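Local atomic coordinates of immunoglobulin-like protein (Pseudomonas aeruginosa, PDB entry 3N6Y), a protein that is of unknown function but has an immunoglobulin-like, all-beta fold. Residues E43-K47 / L48-F52. Sequence-based numbering, arbitrary orientation.
Sequences EVPAK and LGTKF
Thr50 makes two hydrogen bonds to one carbonyl oxygen, Lys47 O: the hydroxyl OG1 donates to it at 2.8 Å and the backbone N of Thr50 at 3.2 Å. Both donors reach the oxygen from the same face of its carbonyl plane, the hydroxyl tilted 31° out of that plane and the backbone N 25°. The side-chain hydrogen bond depends on chi1 of Thr50 (-59°), which sets OG1 beside the residue's own backbone N and leaves the methyl CG2 anti to that N, placed against Val44 CG1. The backbone hydrogen bond from Thr50 N to Lys47 O closes a type II beta turn from Lys47 to Thr50, whose third position is Gly49, with the positive phi for which such turns commonly use glycine there. Just ahead of it, Ala46 centres an inverse gamma turn with a weak hydrogen bond from Lys47 N to Pro45 O. Together the two turns reverse the chain between strand 43-44, at the edge of one sheet of the immunoglobulin-like fold, and strand 51-59 of another sheet. Away from the turn, where the two strands begin, the contact becomes apolar. Val44 CG1 lies 3.6 Å from Thr50 CG2 and 3.7 Å from Phe52 CD1, approaching the ring obliquely, while Val44 CG2 packs at 3.9 Å from Phe52 CB. Pro45 CD touches Thr50 CG2 more loosely, at 4.0 Å. Deeper in, the Phe52 ring makes an edge-to-face stack with Phe134 of strand 127-136, and Val44 also touches Phe134.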
# COMPACT_ATOMS: atom_id res chain seq x y z
N GLU A 43 -8.88 -2.90 10.93
CA GLU A 43 -10.32 -2.73 10.75
C GLU A 43 -10.58 -1.36 10.13
O GLU A 43 -10.31 -0.32 10.72
CB GLU A 43 -11.06 -2.90 12.08
CG GLU A 43 -10.96 -4.29 12.66
CD GLU A 43 -11.76 -5.32 11.87
OE1 GLU A 43 -12.78 -4.95 11.20
OE2 GLU A 43 -11.39 -6.51 11.91
N VAL A 44 -11.08 -1.37 8.91
CA VAL A 44 -11.23 -0.18 8.09
C VAL A 44 -12.70 0.10 7.79
O VAL A 44 -13.38 -0.77 7.27
CB VAL A 44 -10.45 -0.40 6.81
CG1 VAL A 44 -10.65 0.77 5.83
CG2 VAL A 44 -8.94 -0.58 7.09
N PRO A 45 -13.17 1.33 8.07
CA PRO A 45 -14.58 1.65 7.72
C PRO A 45 -14.87 1.66 6.24
O PRO A 45 -14.10 2.25 5.46
CB PRO A 45 -14.78 3.08 8.27
CG PRO A 45 -13.63 3.40 9.07
CD PRO A 45 -12.48 2.47 8.69
N ALA A 46 -16.02 1.10 5.87
CA ALA A 46 -16.49 1.07 4.49
C ALA A 46 -17.17 2.39 4.23
O ALA A 46 -18.41 2.48 4.08
CB ALA A 46 -17.45 -0.09 4.26
N LYS A 47 -16.36 3.43 4.20
CA LYS A 47 -16.84 4.82 4.03
C LYS A 47 -15.97 5.59 3.05
O LYS A 47 -14.75 5.54 3.11
CB LYS A 47 -16.85 5.51 5.39
CG LYS A 47 -17.85 4.86 6.35
CD LYS A 47 -17.88 5.43 7.79
CE LYS A 47 -18.89 6.54 7.93
NZ LYS A 47 -18.93 7.07 9.34
N LEU A 48 -16.61 6.31 2.13
CA LEU A 48 -15.90 7.21 1.21
C LEU A 48 -14.95 8.13 1.95
O LEU A 48 -15.31 8.70 2.99
CB LEU A 48 -16.90 8.07 0.41
CG LEU A 48 -17.52 7.61 -0.89
CD1 LEU A 48 -18.40 8.73 -1.43
CD2 LEU A 48 -16.47 7.17 -1.95
N GLY A 49 -13.76 8.33 1.39
CA GLY A 49 -12.77 9.21 1.94
C GLY A 49 -11.80 8.50 2.87
O GLY A 49 -10.85 9.08 3.31
N THR A 50 -12.05 7.23 3.16
CA THR A 50 -11.14 6.48 4.03
C THR A 50 -9.92 6.02 3.25
O THR A 50 -10.07 5.41 2.22
CB THR A 50 -11.85 5.25 4.59
OG1 THR A 50 -12.99 5.65 5.33
CG2 THR A 50 -10.95 4.39 5.55
N LYS A 51 -8.75 6.36 3.75
CA LYS A 51 -7.46 5.91 3.22
C LYS A 51 -6.77 4.97 4.19
O LYS A 51 -6.67 5.24 5.39
CB LYS A 51 -6.58 7.12 2.86
CG LYS A 51 -5.16 6.79 2.45
CD LYS A 51 -4.40 8.11 2.27
CE LYS A 51 -2.93 7.84 2.07
NZ LYS A 51 -2.13 9.11 1.96
N PHE A 52 -6.31 3.81 3.68
CA PHE A 52 -5.66 2.86 4.53
C PHE A 52 -4.47 2.19 3.84
O PHE A 52 -4.35 2.24 2.61
CB PHE A 52 -6.62 1.75 5.02
CG PHE A 52 -7.18 0.89 3.89
CD1 PHE A 52 -8.23 1.33 3.09
CD2 PHE A 52 -6.61 -0.35 3.60
CE1 PHE A 52 -8.71 0.56 2.07
CE2 PHE A 52 -7.11 -1.14 2.58
CZ PHE A 52 -8.15 -0.68 1.80